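Local coordinates for uncharacterized protein (Leptospira interrogans serogroup Icterohaemorrhagiae serovar copenhageni, PDB 6ULO) that is of unknown function but has a Rossmann-like core and is probably anchored in the membrane by a transmembrane helix, at residues 115-120 against 171-176. Residues are numbered along the deposited sequence; the frame is centred on the assembly and turned at random. Where two conformers were deposited one is given.
Sequences DFIRLW and MFQTDD
Phe116 and Phe172 touch obliquely, CE2 of Phe116 4.2 Å from CE1 of Phe172, the two side chains crossing at about a right angle. One face of the Phe172 ring carries CG of its own neighbour Gln173, 3.7 Å above the plane and over the ring centre; on the helix side, CZ of Phe116 lies in plane at the edge of the Trp120 indole. This is helix-to-loop packing in the helical part of a Rossmann-like domain: helix 113-120 faces the link between helices 139-166 and 176-187. Phe116 reaches across because its CG stands anti to the backbone N (chi1 172°). The CA-CB bond of Phe172 does not aim at the helix, yet with CG set between the backbone N and the carbonyl carbon (chi1 87°) the end of its ring comes nearer to it. Beyond the pair, the Phe116 side chain also touches Thr103 and Leu107 of helix 94-109, and that of Phe172 touches Leu76 and Thr77 of helix 74-82. No hydrogen bond joins the two segments. The amide of Gln173 is turned to another partner, its OE1 accepting a bond from Asn160 ND2, which ties the loop to helix 139-166. That leaves the aliphatic part of Gln173 for Ile117, whose side chain crosses it at roughly ninety degrees; the Ile117 CD1 methyl sits 4.1 Å from both CB and CG of Gln173.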
loop_
_atom_site.group_PDB
_atom_site.type_symbol
_atom_site.label_atom_id
_atom_site.label_comp_id
_atom_site.label_asym_id
_atom_site.label_seq_id
_atom_site.Cartn_x
_atom_site.Cartn_y
_atom_site.Cartn_z
ATOM N N ASP A 115 -2.827 21.550 -2.736
ATOM C CA ASP A 115 -2.017 21.618 -3.949
ATOM C C ASP A 115 -1.883 20.236 -4.586
ATOM O O ASP A 115 -1.928 20.091 -5.807
ATOM C CB ASP A 115 -0.617 22.175 -3.642
ATOM C CG ASP A 115 -0.650 23.539 -3.013
ATOM O OD1 ASP A 115 -1.418 24.375 -3.504
ATOM O OD2 ASP A 115 0.073 23.772 -2.025
ATOM N N PHE A 116 -1.728 19.205 -3.759
ATOM C CA PHE A 116 -1.644 17.851 -4.274
ATOM C C PHE A 116 -2.942 17.427 -4.946
ATOM O O PHE A 116 -2.934 16.881 -6.054
ATOM C CB PHE A 116 -1.309 16.919 -3.119
ATOM C CG PHE A 116 -1.373 15.454 -3.474
ATOM C CD1 PHE A 116 -0.351 14.832 -4.195
ATOM C CD2 PHE A 116 -2.465 14.685 -3.071
ATOM C CE1 PHE A 116 -0.425 13.475 -4.498
ATOM C CE2 PHE A 116 -2.555 13.335 -3.385
ATOM C CZ PHE A 116 -1.536 12.750 -4.115
ATOM N N ILE A 117 -4.069 17.633 -4.255
ATOM C CA ILE A 117 -5.363 17.312 -4.840
ATOM C C ILE A 117 -5.549 18.071 -6.136
ATOM O O ILE A 117 -6.042 17.520 -7.126
ATOM C CB ILE A 117 -6.499 17.576 -3.833
ATOM C CG1 ILE A 117 -6.295 16.705 -2.585
ATOM C CG2 ILE A 117 -7.881 17.351 -4.483
ATOM C CD1 ILE A 117 -6.412 15.185 -2.829
ATOM N N ARG A 118 -5.117 19.338 -6.166
ATOM C CA ARG A 118 -5.298 20.151 -7.360
ATOM C C ARG A 118 -4.509 19.606 -8.555
ATOM O O ARG A 118 -5.026 19.580 -9.675
ATOM C CB ARG A 118 -4.894 21.584 -7.042
ATOM C CG ARG A 118 -5.235 22.567 -8.135
ATOM C CD ARG A 118 -4.853 23.983 -7.721
ATOM N NE ARG A 118 -3.545 24.020 -7.085
ATOM C CZ ARG A 118 -2.392 24.088 -7.746
ATOM N NH1 ARG A 118 -2.385 24.092 -9.074
ATOM N NH2 ARG A 118 -1.248 24.135 -7.071
ATOM N N LEU A 119 -3.248 19.188 -8.351
ATOM C CA LEU A 119 -2.459 18.672 -9.476
ATOM C C LEU A 119 -3.101 17.436 -10.086
ATOM O O LEU A 119 -3.079 17.265 -11.306
ATOM C CB LEU A 119 -1.020 18.333 -9.074
ATOM C CG LEU A 119 -0.112 19.537 -8.834
ATOM C CD1 LEU A 119 1.264 18.990 -8.457
ATOM C CD2 LEU A 119 -0.017 20.496 -10.060
ATOM N N TRP A 120 -3.665 16.547 -9.255
ATOM C CA TRP A 120 -4.368 15.393 -9.810
ATOM C C TRP A 120 -5.725 15.762 -10.387
ATOM O O TRP A 120 -6.282 14.981 -11.173
ATOM C CB TRP A 120 -4.559 14.308 -8.741
ATOM C CG TRP A 120 -3.458 13.260 -8.707
ATOM C CD1 TRP A 120 -2.654 12.915 -7.643
ATOM C CD2 TRP A 120 -3.095 12.382 -9.781
ATOM N NE1 TRP A 120 -1.818 11.872 -8.004
ATOM C CE2 TRP A 120 -2.063 11.541 -9.308
ATOM C CE3 TRP A 120 -3.549 12.227 -11.092
ATOM C CZ2 TRP A 120 -1.476 10.554 -10.102
ATOM C CZ3 TRP A 120 -2.956 11.246 -11.890
ATOM C CH2 TRP A 120 -1.933 10.426 -11.388
ATOM N N MET A 171 -7.007 11.694 7.514
ATOM C CA MET A 171 -6.181 10.908 6.596
ATOM C C MET A 171 -5.340 11.905 5.785
ATOM O O MET A 171 -5.539 13.125 5.860
ATOM C CB MET A 171 -7.047 9.922 5.770
ATOM C CG MET A 171 -8.211 10.564 5.007
ATOM S SD MET A 171 -7.774 11.273 3.414
ATOM C CE MET A 171 -7.370 9.800 2.486
ATOM N N PHE A 172 -4.329 11.391 5.065
ATOM C CA PHE A 172 -3.278 12.284 4.555
ATOM C C PHE A 172 -3.778 13.299 3.540
ATOM O O PHE A 172 -3.071 14.288 3.291
ATOM C CB PHE A 172 -2.083 11.483 3.999
ATOM C CG PHE A 172 -2.207 11.078 2.537
ATOM C CD1 PHE A 172 -1.525 11.769 1.531
ATOM C CD2 PHE A 172 -2.958 9.964 2.170
ATOM C CE1 PHE A 172 -1.630 11.386 0.209
ATOM C CE2 PHE A 172 -3.066 9.581 0.845
ATOM C CZ PHE A 172 -2.394 10.283 -0.151
ATOM N N GLN A 173 -4.953 13.084 2.923
ATOM C CA GLN A 173 -5.477 14.053 1.966
ATOM C C GLN A 173 -6.313 15.129 2.626
ATOM O O GLN A 173 -6.600 16.146 1.994
ATOM C CB GLN A 173 -6.304 13.393 0.848
ATOM C CG GLN A 173 -5.458 12.400 0.025
ATOM C CD GLN A 173 -6.280 11.446 -0.809
ATOM O OE1 GLN A 173 -7.513 11.471 -0.758
ATOM N NE2 GLN A 173 -5.606 10.534 -1.510
ATOM N N THR A 174 -6.689 14.938 3.885
ATOM C CA THR A 174 -7.625 15.825 4.557
ATOM C C THR A 174 -7.088 16.391 5.864
ATOM O O THR A 174 -7.818 17.133 6.532
ATOM C CB THR A 174 -8.969 15.118 4.847
ATOM O OG1 THR A 174 -8.742 14.031 5.755
ATOM C CG2 THR A 174 -9.629 14.602 3.594
ATOM N N ASP A 175 -5.850 16.081 6.241
ATOM C CA ASP A 175 -5.261 16.541 7.496
ATOM C C ASP A 175 -3.856 17.060 7.230
ATOM O O ASP A 175 -3.021 16.347 6.656
ATOM C CB ASP A 175 -5.200 15.394 8.507
ATOM C CG ASP A 175 -4.554 15.825 9.818
ATOM O OD1 ASP A 175 -5.193 16.594 10.553
ATOM O OD2 ASP A 175 -3.415 15.431 10.093
ATOM N N ASP A 176 -3.595 18.300 7.657
ATOM C CA ASP A 176 -2.315 18.935 7.340
ATOM C C ASP A 176 -1.129 18.151 7.908
ATOM O O ASP A 176 -0.109 17.999 7.228
ATOM C CB ASP A 176 -2.293 20.379 7.856
ATOM C CG ASP A 176 -3.173 21.323 7.054
ATOM O OD1 ASP A 176 -3.485 21.046 5.883
ATOM O OD2 ASP A 176 -3.542 22.385 7.622
#